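Local coordinates for protein 7,8-dihydro-6-hydroxymethylpterin pyrophosphokinase-dihydropteroate synthase (Plasmodium falciparum, PDB 6JWS) that probably catalyses two successive steps of folate biosynthesis, pyrophosphorylation of 6-hydroxymethyl-7,8-dihydropterin by ATP and its condensation with 4-aminobenzoate to 7,8-dihydropteroate, at residues 39-42 with 43-47; 104-108 with 109-113; 331-334 with 335-339; 560-564 with 565-569. The protein carries 1 engineered substitution. All blocks are in the same frame, centred on the assembly; numbering follows the deposited sequence.

Overall arrangement
Four local contacts follow one another along the chain; none nests within or crosses another. Contact 1 closes the turn from helix 30-44 into strand 46-57, contact 2 starts helix 108-114, contact 3 ends helix 327-336, and contact 4 ends helix 547-564 of the parallel-stranded TIM-barrel part. In space they meet around the antiparallel sheet that contains strand 46-57. Contact 4 is the common neighbour: Lys47 of contact 1 packs on Ile104 of contact 2 and on Asn565, whose side-chain amide bonds Ile104 O, while Arg569 packs on the backbone of Asp335 in contact 3. Tyr110 and Ile337 join contacts 2 and 3. These touches bring the barrel's helix 547-564 against the kinase sheet.

Contact 1 of 4, residues 39-42 with 43-47; sequences HLVE and KYLGK. With CA (calcium ion), chain L.
Glu42 and Gly46 hold a calcium ion between them at the C-terminal end of helix 30-44. The main-chain oxygen Glu42 O lies 2.2 Å from the calcium and the carboxylate atom Glu42 OE1 2.5 Å from it, so one residue grips the ion at two points. Gly46 O adds a third protein ligand at 2.5 Å. Two waters and both carboxylate oxygens of Glu99 complete a shell of seven oxygens. The Glu42 side chain leaves the backbone at an unusual first torsion (chi1 -111°) and bends back at chi2 (-52°), which swings OE1 to the metal; OE2 accepts from Ile48 N.

Backbone hydrogen bonds carry the helix up to this site. Lys43 N donates to His39 O at 2.8 Å, and Tyr44 N donates to Leu40 O. Val41 O is the last acceptor, taking Leu45 N at 2.9 Å and, weakly, Gly46 N. Gly46 turns its carbonyl oxygen to the calcium, and in its backbone conformation a side chain would be jammed against Leu45 O.

Apolar packing follows the other side of the helix. Leu40 CD2 lies beside the Tyr44 ring at CE2, 4.1 Å away, the two chains pointing the same way, and Val41 CG1 meets Leu45 CD1 at 4.0 Å. Leu45 goes on to pack against helix 177-190.

Without the ion, the oxygens Glu42 O and Gly46 O, 2.9 Å apart, would probably repel each other; the calcium probably offsets this charge and, through Gly46 and Glu99, links the helix end to the start of strand 46-57 and to the Glu99 region.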
loop_
_atom_site.group_PDB
_atom_site.type_symbol
_atom_site.label_atom_id
_atom_site.label_comp_id
_atom_site.label_asym_id
_atom_site.label_seq_id
_atom_site.Cartn_x
_atom_site.Cartn_y
_atom_site.Cartn_z
ATOM N N HIS B 39 38.780 10.641 8.591
ATOM C CA HIS B 39 39.683 11.766 8.408
ATOM C C HIS B 39 41.115 11.373 8.761
ATOM O O HIS B 39 42.027 11.623 7.983
ATOM C CB HIS B 39 39.243 12.964 9.253
ATOM C CG HIS B 39 37.971 13.584 8.796
ATOM N ND1 HIS B 39 37.796 14.041 7.497
ATOM C CD2 HIS B 39 36.834 13.883 9.471
ATOM C CE1 HIS B 39 36.593 14.567 7.388
ATOM N NE2 HIS B 39 35.979 14.472 8.584
ATOM N N LEU B 40 41.300 10.749 9.932
ATOM C CA LEU B 40 42.631 10.387 10.395
ATOM C C LEU B 40 43.268 9.366 9.462
ATOM O O LEU B 40 44.477 9.423 9.224
ATOM C CB LEU B 40 42.568 9.926 11.854
ATOM C CG LEU B 40 42.145 11.026 12.831
ATOM C CD1 LEU B 40 41.927 10.481 14.230
ATOM C CD2 LEU B 40 43.157 12.167 12.842
ATOM N N VAL B 41 42.447 8.475 8.890
ATOM C CA VAL B 41 42.922 7.536 7.879
ATOM C C VAL B 41 43.396 8.300 6.633
ATOM O O VAL B 41 44.466 8.004 6.102
ATOM C CB VAL B 41 41.856 6.464 7.552
ATOM C CG1 VAL B 41 42.210 5.637 6.320
ATOM C CG2 VAL B 41 41.551 5.556 8.742
ATOM N N GLU B 42 42.588 9.263 6.150
ATOM C CA GLU B 42 42.919 10.069 4.976
ATOM C C GLU B 42 44.217 10.841 5.209
ATOM O O GLU B 42 44.982 11.046 4.270
ATOM C CB GLU B 42 41.892 11.187 4.748
ATOM C CG GLU B 42 41.009 11.051 3.522
ATOM C CD GLU B 42 41.610 10.814 2.145
ATOM O OE1 GLU B 42 42.717 11.313 1.852
ATOM O OE2 GLU B 42 40.940 10.133 1.346
ATOM N N LYS B 43 44.405 11.326 6.449
ATOM C CA LYS B 43 45.533 12.162 6.843
ATOM C C LYS B 43 46.822 11.342 6.941
ATOM O O LYS B 43 47.827 11.710 6.341
ATOM C CB LYS B 43 45.205 12.870 8.163
ATOM C CG LYS B 43 46.197 13.935 8.614
ATOM C CD LYS B 43 45.725 14.656 9.863
ATOM C CE LYS B 43 46.621 15.798 10.299
ATOM N NZ LYS B 43 46.928 16.722 9.183
ATOM N N TYR B 44 46.769 10.209 7.659
ATOM C CA TYR B 44 47.965 9.506 8.094
ATOM C C TYR B 44 48.258 8.236 7.295
ATOM O O TYR B 44 49.340 7.680 7.447
ATOM C CB TYR B 44 47.900 9.192 9.592
ATOM C CG TYR B 44 47.945 10.386 10.516
ATOM C CD1 TYR B 44 48.835 11.435 10.309
ATOM C CD2 TYR B 44 47.121 10.450 11.630
ATOM C CE1 TYR B 44 48.876 12.526 11.166
ATOM C CE2 TYR B 44 47.154 11.530 12.501
ATOM C CZ TYR B 44 48.039 12.569 12.267
ATOM O OH TYR B 44 48.075 13.625 13.134
ATOM N N LEU B 45 47.332 7.764 6.449
ATOM C CA LEU B 45 47.523 6.456 5.834
ATOM C C LEU B 45 47.564 6.505 4.311
ATOM O O LEU B 45 48.186 5.649 3.700
ATOM C CB LEU B 45 46.447 5.473 6.311
ATOM C CG LEU B 45 46.539 5.072 7.782
ATOM C CD1 LEU B 45 45.463 4.041 8.120
ATOM C CD2 LEU B 45 47.930 4.523 8.082
ATOM N N GLY B 46 46.866 7.451 3.683
ATOM C CA GLY B 46 46.820 7.466 2.227
ATOM C C GLY B 46 45.506 8.036 1.693
ATOM O O GLY B 46 44.973 9.015 2.219
ATOM N N LYS B 47 44.981 7.409 0.640
ATOM C CA LYS B 47 43.753 7.904 0.051
ATOM C C LYS B 47 42.616 6.885 0.154
ATOM O O LYS B 47 42.723 5.781 -0.383
ATOM C CB LYS B 47 43.995 8.281 -1.412
ATOM C CG LYS B 47 42.753 8.872 -2.049
ATOM C CD LYS B 47 42.875 9.314 -3.478
ATOM C CE LYS B 47 41.813 10.371 -3.694
ATOM N NZ LYS B 47 41.315 10.323 -5.079
HETATM CA CA CA L . 45.203 11.476 2.107
HETATM O O HOH W 1 45.873 10.781 0.204
HETATM O O HOH W 2 47.604 11.729 2.381
#

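Contact 2 of 4, residues 104-108 with 109-113; sequences IDKCE and EYETF
Glu108 O receives Thr112 N at 2.8 Å, and Cys107 O receives Glu111 N at 3.0 Å, the latter donor lying in the carbonyl plane. These two bonds form the first turn of helix 108-114. Thr112 OG1 lies 3.1 Å from Glu108 O, but its one proton may serve either that carbonyl or Glu111 OE1.

Cys107 occupies the N-cap position. Its SG, anti to the backbone N (chi1 170°), reaches forward to accept from Tyr110 N at 3.6 Å, a weak capping bond made less certain by the doubtful placement of the sulfur. The same atom packs on Tyr110 CB.

On the outer surface the side chains of Glu108 and Glu111 run alongside each other, their carboxylate planes 68° apart. Glu108 OE1 and Glu111 OE2 come within 3.0 Å, a like-charge approach that may raise the pKa of one acid or mean that a proton is shared; Lys106 NZ, 4.3 Å from Glu111 OE2, offers some compensating charge short of a salt bridge.

The inner face of the turn rests on the antiparallel sheet: Cys107 and Tyr110 lie on Ile49 of strand 46-57, Tyr110 OH bonds Asn50 ND2, and Phe113 covers Ile17 and Val19 of strand 16-24 while stacking with Tyr340.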
loop_
_atom_site.group_PDB
_atom_site.type_symbol
_atom_site.label_atom_id
_atom_site.label_comp_id
_atom_site.label_asym_id
_atom_site.label_seq_id
_atom_site.Cartn_x
_atom_site.Cartn_y
_atom_site.Cartn_z
ATOM N N ILE B 104 40.310 11.868 -9.284
ATOM C CA ILE B 104 40.770 10.758 -10.101
ATOM C C ILE B 104 39.545 10.077 -10.715
ATOM O O ILE B 104 38.454 10.105 -10.135
ATOM C CB ILE B 104 41.587 9.789 -9.226
ATOM C CG1 ILE B 104 40.718 9.134 -8.142
ATOM C CG2 ILE B 104 42.805 10.496 -8.627
ATOM C CD1 ILE B 104 41.418 8.046 -7.360
ATOM N N ASP B 105 39.723 9.484 -11.898
ATOM C CA ASP B 105 38.660 8.706 -12.507
ATOM C C ASP B 105 39.034 7.225 -12.527
ATOM O O ASP B 105 38.259 6.392 -12.985
ATOM C CB ASP B 105 38.246 9.257 -13.876
ATOM C CG ASP B 105 39.351 9.283 -14.922
ATOM O OD1 ASP B 105 40.481 8.818 -14.611
ATOM O OD2 ASP B 105 39.074 9.791 -16.042
ATOM N N LYS B 106 40.214 6.892 -12.002
ATOM C CA LYS B 106 40.646 5.509 -11.949
ATOM C C LYS B 106 41.860 5.400 -11.041
ATOM O O LYS B 106 42.521 6.390 -10.742
ATOM C CB LYS B 106 40.961 4.964 -13.346
ATOM C CG LYS B 106 41.088 3.447 -13.427
ATOM C CD LYS B 106 40.910 2.856 -14.824
ATOM C CE LYS B 106 40.766 1.346 -14.784
ATOM N NZ LYS B 106 40.492 0.763 -16.121
ATOM N N CYS B 107 42.138 4.171 -10.611
ATOM C CA CYS B 107 43.277 3.894 -9.763
ATOM C C CYS B 107 43.791 2.494 -10.082
ATOM O O CYS B 107 43.210 1.503 -9.643
ATOM C CB CYS B 107 42.873 4.031 -8.304
ATOM S SG CYS B 107 44.149 3.425 -7.180
ATOM N N GLU B 108 44.894 2.450 -10.847
ATOM C CA GLU B 108 45.457 1.228 -11.410
ATOM C C GLU B 108 45.827 0.219 -10.320
ATOM O O GLU B 108 45.582 -0.972 -10.493
ATOM C CB GLU B 108 46.656 1.535 -12.315
ATOM C CG GLU B 108 46.379 2.601 -13.373
ATOM C CD GLU B 108 45.499 2.249 -14.570
ATOM O OE1 GLU B 108 45.091 1.069 -14.703
ATOM O OE2 GLU B 108 45.221 3.165 -15.384
ATOM N N GLU B 109 46.420 0.684 -9.214
ATOM C CA GLU B 109 46.784 -0.211 -8.124
ATOM C C GLU B 109 45.533 -0.867 -7.522
ATOM O O GLU B 109 45.593 -2.012 -7.067
ATOM C CB GLU B 109 47.619 0.502 -7.053
ATOM C CG GLU B 109 49.033 0.862 -7.504
ATOM C CD GLU B 109 49.184 2.224 -8.171
ATOM O OE1 GLU B 109 48.229 3.022 -8.095
ATOM O OE2 GLU B 109 50.257 2.489 -8.768
ATOM N N TYR B 110 44.412 -0.122 -7.500
ATOM C CA TYR B 110 43.145 -0.668 -7.042
ATOM C C TYR B 110 42.678 -1.730 -8.027
ATOM O O TYR B 110 42.255 -2.797 -7.604
ATOM C CB TYR B 110 42.080 0.422 -6.888
ATOM C CG TYR B 110 40.741 -0.019 -6.338
ATOM C CD1 TYR B 110 40.651 -0.865 -5.242
ATOM C CD2 TYR B 110 39.552 0.449 -6.882
ATOM C CE1 TYR B 110 39.425 -1.244 -4.715
ATOM C CE2 TYR B 110 38.321 0.091 -6.358
ATOM C CZ TYR B 110 38.254 -0.763 -5.274
ATOM O OH TYR B 110 37.045 -1.129 -4.751
ATOM N N GLU B 111 42.762 -1.416 -9.324
ATOM C CA GLU B 111 42.347 -2.308 -10.399
ATOM C C GLU B 111 43.109 -3.630 -10.260
ATOM O O GLU B 111 42.530 -4.714 -10.359
ATOM C CB GLU B 111 42.539 -1.598 -11.747
ATOM C CG GLU B 111 42.838 -2.518 -12.930
ATOM C CD GLU B 111 44.068 -2.197 -13.784
ATOM O OE1 GLU B 111 45.210 -2.520 -13.351
ATOM O OE2 GLU B 111 43.889 -1.636 -14.896
ATOM N N THR B 112 44.411 -3.504 -9.974
ATOM C CA THR B 112 45.330 -4.619 -9.845
ATOM C C THR B 112 44.906 -5.479 -8.658
ATOM O O THR B 112 44.823 -6.696 -8.772
ATOM C CB THR B 112 46.767 -4.087 -9.760
ATOM O OG1 THR B 112 47.091 -3.645 -11.078
ATOM C CG2 THR B 112 47.778 -5.117 -9.303
ATOM N N PHE B 113 44.638 -4.824 -7.521
ATOM C CA PHE B 113 44.206 -5.514 -6.321
ATOM C C PHE B 113 42.923 -6.309 -6.579
ATOM O O PHE B 113 42.851 -7.460 -6.167
ATOM C CB PHE B 113 44.153 -4.560 -5.128
ATOM C CG PHE B 113 43.296 -5.053 -3.989
ATOM C CD1 PHE B 113 43.850 -5.787 -2.949
ATOM C CD2 PHE B 113 41.933 -4.780 -3.956
ATOM C CE1 PHE B 113 43.059 -6.234 -1.898
ATOM C CE2 PHE B 113 41.137 -5.235 -2.915
ATOM C CZ PHE B 113 41.701 -5.961 -1.881
#

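Contact 3 of 4, residues 331-334 with 335-339; sequences LCLN and DMIPE
Leu333 O takes a nearly straight bond from Ile337 N (2.8 Å, 173°) and a weak one from Met336 N, while Asp335 N turns to Cys332 O, three residues back and 3.1 Å away, meeting that carbonyl from well above its plane in the loosening last turn of helix 327-336. This helix packs on strands 46-57 and 163-172 of the kinase domain's antiparallel sheet.

On the buried side, Leu333 CD2 touches the methyl Met336 CE at 4.1 Å, the Met336 chain being turned at chi3 (-57°) to bring CE back toward the leucine. The same CD2 lies 4.3 Å from Ile337 CD1. Ile337 continues onto Tyr110 of helix 108-114. Pro338, which has no N-H to give, sets its ring against Asn334 O, with CD 3.7 Å from that oxygen.

The polar side is held by hydrogen bonds to neighbouring parts of the fold. Asn334 OD1 accepts from Arg350 NE, and Asp335 OD2 accepts from both Tyr55 OH and Tyr53 N, fixing the carboxylate against strand 46-57. Asp335 N lies too far from Leu331 O for the regular helical bond, and a water serves that carbonyl instead. It donates to Leu331 O and to Asp335 OD1, each at 2.7 Å, and accepts from Asn334 ND2 at 3.1 Å.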
loop_
_atom_site.group_PDB
_atom_site.type_symbol
_atom_site.label_atom_id
_atom_site.label_comp_id
_atom_site.label_asym_id
_atom_site.label_seq_id
_atom_site.Cartn_x
_atom_site.Cartn_y
_atom_site.Cartn_z
ATOM N N LEU B 331 28.988 -8.267 4.978
ATOM C CA LEU B 331 27.960 -7.296 4.634
ATOM C C LEU B 331 28.584 -6.008 4.054
ATOM O O LEU B 331 28.193 -5.569 2.970
ATOM C CB LEU B 331 27.136 -7.055 5.910
ATOM C CG LEU B 331 26.020 -5.999 5.876
ATOM C CD1 LEU B 331 24.856 -6.413 4.966
ATOM C CD2 LEU B 331 25.508 -5.748 7.291
ATOM N N CYS B 332 29.582 -5.433 4.754
ATOM C CA CYS B 332 30.297 -4.229 4.328
ATOM C C CYS B 332 31.141 -4.469 3.076
ATOM O O CYS B 332 31.112 -3.652 2.168
ATOM C CB CYS B 332 31.217 -3.715 5.427
ATOM S SG CYS B 332 30.321 -2.967 6.806
ATOM N N LEU B 333 31.926 -5.552 3.035
ATOM C CA LEU B 333 32.772 -5.850 1.884
ATOM C C LEU B 333 31.915 -6.064 0.638
ATOM O O LEU B 333 32.365 -5.776 -0.474
ATOM C CB LEU B 333 33.606 -7.111 2.153
ATOM C CG LEU B 333 34.616 -7.049 3.312
ATOM C CD1 LEU B 333 35.307 -8.399 3.518
ATOM C CD2 LEU B 333 35.665 -5.974 3.081
ATOM N N ASN B 334 30.689 -6.589 0.822
ATOM C CA ASN B 334 29.833 -6.902 -0.313
ATOM C C ASN B 334 29.418 -5.617 -1.036
ATOM O O ASN B 334 29.065 -5.668 -2.206
ATOM C CB ASN B 334 28.627 -7.760 0.096
ATOM C CG ASN B 334 27.661 -8.051 -1.038
ATOM O OD1 ASN B 334 28.024 -8.659 -2.047
ATOM N ND2 ASN B 334 26.419 -7.622 -0.886
ATOM N N ASP B 335 29.416 -4.477 -0.324
ATOM C CA ASP B 335 29.049 -3.195 -0.912
ATOM C C ASP B 335 30.172 -2.687 -1.811
ATOM O O ASP B 335 29.892 -2.075 -2.840
ATOM C CB ASP B 335 28.842 -2.103 0.144
ATOM C CG ASP B 335 27.599 -2.245 1.000
ATOM O OD1 ASP B 335 26.642 -2.916 0.566
ATOM O OD2 ASP B 335 27.601 -1.696 2.098
ATOM N N MET B 336 31.428 -2.936 -1.392
ATOM C CA MET B 336 32.622 -2.341 -1.994
ATOM C C MET B 336 33.186 -3.252 -3.078
ATOM O O MET B 336 33.415 -2.790 -4.186
ATOM C CB MET B 336 33.746 -2.064 -0.983
ATOM C CG MET B 336 33.299 -1.343 0.278
ATOM S SD MET B 336 34.741 -0.709 1.183
ATOM C CE MET B 336 35.667 -2.224 1.445
ATOM N N ILE B 337 33.408 -4.537 -2.755
ATOM C CA ILE B 337 34.243 -5.390 -3.591
ATOM C C ILE B 337 33.604 -6.766 -3.725
ATOM O O ILE B 337 34.223 -7.785 -3.419
ATOM C CB ILE B 337 35.682 -5.474 -3.033
ATOM C CG1 ILE B 337 35.716 -6.099 -1.632
ATOM C CG2 ILE B 337 36.357 -4.105 -3.076
ATOM C CD1 ILE B 337 37.094 -6.110 -0.979
ATOM N N PRO B 338 32.361 -6.835 -4.247
ATOM C CA PRO B 338 31.623 -8.099 -4.315
ATOM C C PRO B 338 32.339 -9.182 -5.125
ATOM O O PRO B 338 32.195 -10.375 -4.833
ATOM C CB PRO B 338 30.300 -7.719 -5.009
ATOM C CG PRO B 338 30.588 -6.393 -5.710
ATOM C CD PRO B 338 31.627 -5.707 -4.850
ATOM N N GLU B 339 33.142 -8.770 -6.112
ATOM C CA GLU B 339 33.743 -9.735 -7.022
ATOM C C GLU B 339 35.132 -10.167 -6.560
ATOM O O GLU B 339 35.734 -11.028 -7.192
ATOM C CB GLU B 339 33.725 -9.236 -8.469
ATOM C CG GLU B 339 32.319 -9.115 -9.033
ATOM C CD GLU B 339 31.436 -10.351 -8.874
ATOM O OE1 GLU B 339 31.925 -11.481 -9.155
ATOM O OE2 GLU B 339 30.254 -10.190 -8.466
HETATM O O HOH W 3 26.057 -5.401 1.291
#

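Contact 4 of 4, residues 560-564 with 565-569; sequences NFLVL and NGIPR
Asn565 ND2 sits over one face of the Phe561 ring, 3.5 Å above its plane and shifted toward the rim, with the amide plane inclined 62° to the ring. Both residues belong to the end of helix 547-564 of the TIM barrel, which closes in a Schellman motif. Phe561 O, 3.0 Å from ND2, lies close to the Asn565 amide plane, while ND2 approaches that carbonyl from above its plane; ND2 also donates to Ile104 O, so both bonds fix the rotation of the side chain. At the other flat group, the Arg569 guanidinium, a water lies in plane at the edge and bridges NH1 to Asn560 OD1; a second water links NH2 to the same oxygen. Arg569 NE and NH2 also donate to Thr51 O and Asn50 OD1 of strand 46-57.

In the Schellman motif Ile567 N bonds Leu562 O at 3.0 Å and Gly566 N bonds Val563 O at 2.9 Å, with Gly566 at positive phi (83°) as the C-prime residue. Leu562 O also takes Asn565 N, the two donors arriving from opposite faces of its carbonyl plane.

The hydrophobic contact that accompanies the motif joins Leu562 CB to Ile567 CB at 4.0 Å, and both side chains continue onto Ile572 of the following strand. Val563 CG1 packs against Arg569 NH2. One water joins two carbonyls, donating to Val563 O at 3.0 Å and to Ile567 O at 2.8 Å.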
loop_
_atom_site.group_PDB
_atom_site.type_symbol
_atom_site.label_atom_id
_atom_site.label_comp_id
_atom_site.label_asym_id
_atom_site.label_seq_id
_atom_site.Cartn_x
_atom_site.Cartn_y
_atom_site.Cartn_z
ATOM N N ASN B 560 29.805 5.548 -7.958
ATOM C CA ASN B 560 31.113 4.904 -8.012
ATOM C C ASN B 560 32.215 5.955 -8.125
ATOM O O ASN B 560 33.266 5.807 -7.507
ATOM C CB ASN B 560 31.258 3.896 -9.160
ATOM C CG ASN B 560 30.434 2.653 -8.923
ATOM O OD1 ASN B 560 30.090 2.350 -7.777
ATOM N ND2 ASN B 560 30.108 1.927 -9.987
ATOM N N PHE B 561 31.972 6.991 -8.940
ATOM C CA PHE B 561 32.932 8.071 -9.121
ATOM C C PHE B 561 33.113 8.848 -7.821
ATOM O O PHE B 561 34.238 9.057 -7.389
ATOM C CB PHE B 561 32.509 9.011 -10.245
ATOM C CG PHE B 561 33.434 10.185 -10.461
ATOM C CD1 PHE B 561 34.692 10.003 -11.021
ATOM C CD2 PHE B 561 33.034 11.479 -10.156
ATOM C CE1 PHE B 561 35.529 11.085 -11.267
ATOM C CE2 PHE B 561 33.872 12.559 -10.409
ATOM C CZ PHE B 561 35.123 12.363 -10.948
ATOM N N LEU B 562 32.018 9.243 -7.174
ATOM C CA LEU B 562 32.142 9.969 -5.921
ATOM C C LEU B 562 32.877 9.115 -4.892
ATOM O O LEU B 562 33.738 9.612 -4.166
ATOM C CB LEU B 562 30.755 10.374 -5.405
ATOM C CG LEU B 562 30.316 11.774 -5.825
ATOM C CD1 LEU B 562 29.982 11.842 -7.309
ATOM C CD2 LEU B 562 29.148 12.251 -4.976
ATOM N N VAL B 563 32.519 7.833 -4.822
ATOM C CA VAL B 563 33.088 6.947 -3.820
ATOM C C VAL B 563 34.586 6.733 -4.087
ATOM O O VAL B 563 35.382 6.700 -3.146
ATOM C CB VAL B 563 32.267 5.639 -3.727
ATOM C CG1 VAL B 563 33.081 4.450 -3.264
ATOM C CG2 VAL B 563 31.002 5.815 -2.884
ATOM N N LEU B 564 34.978 6.628 -5.366
ATOM C CA LEU B 564 36.390 6.536 -5.715
ATOM C C LEU B 564 37.132 7.757 -5.173
ATOM O O LEU B 564 38.319 7.700 -4.887
ATOM C CB LEU B 564 36.512 6.501 -7.240
ATOM C CG LEU B 564 37.936 6.443 -7.809
ATOM C CD1 LEU B 564 38.649 5.147 -7.402
ATOM C CD2 LEU B 564 37.879 6.532 -9.335
ATOM N N ASN B 565 36.414 8.870 -5.016
ATOM C CA ASN B 565 37.070 10.117 -4.671
ATOM C C ASN B 565 36.903 10.373 -3.178
ATOM O O ASN B 565 37.089 11.495 -2.721
ATOM C CB ASN B 565 36.624 11.244 -5.615
ATOM C CG ASN B 565 37.367 11.165 -6.931
ATOM O OD1 ASN B 565 38.525 11.593 -6.996
ATOM N ND2 ASN B 565 36.741 10.607 -7.963
ATOM N N GLY B 566 36.476 9.330 -2.453
ATOM C CA GLY B 566 36.437 9.347 -1.003
ATOM C C GLY B 566 35.197 10.007 -0.418
ATOM O O GLY B 566 35.197 10.385 0.749
ATOM N N ILE B 567 34.131 10.157 -1.215
ATOM C CA ILE B 567 32.857 10.552 -0.629
ATOM C C ILE B 567 32.252 9.309 0.023
ATOM O O ILE B 567 32.136 8.271 -0.616
ATOM C CB ILE B 567 31.919 11.191 -1.674
ATOM C CG1 ILE B 567 32.584 12.393 -2.363
ATOM C CG2 ILE B 567 30.575 11.561 -1.042
ATOM C CD1 ILE B 567 33.184 13.410 -1.398
ATOM N N PRO B 568 31.963 9.330 1.342
ATOM C CA PRO B 568 31.428 8.145 2.018
ATOM C C PRO B 568 30.131 7.696 1.334
ATOM O O PRO B 568 29.261 8.522 1.067
ATOM C CB PRO B 568 31.132 8.646 3.440
ATOM C CG PRO B 568 32.008 9.885 3.623
ATOM C CD PRO B 568 32.168 10.485 2.242
ATOM N N ARG B 569 30.026 6.381 1.065
ATOM C CA ARG B 569 28.911 5.760 0.362
ATOM C C ARG B 569 27.560 6.106 0.995
ATOM O O ARG B 569 26.588 6.333 0.273
ATOM C CB ARG B 569 29.085 4.236 0.289
ATOM C CG ARG B 569 28.079 3.535 -0.621
ATOM C CD ARG B 569 28.301 2.029 -0.698
ATOM N NE ARG B 569 29.593 1.759 -1.303
ATOM C CZ ARG B 569 29.758 1.434 -2.578
ATOM N NH1 ARG B 569 28.705 1.262 -3.366
ATOM N NH2 ARG B 569 30.984 1.254 -3.035
HETATM O O HOH W 4 29.084 0.289 -6.000
HETATM O O HOH W 5 31.650 1.725 -5.889
HETATM O O HOH W 6 34.318 6.574 -0.367
#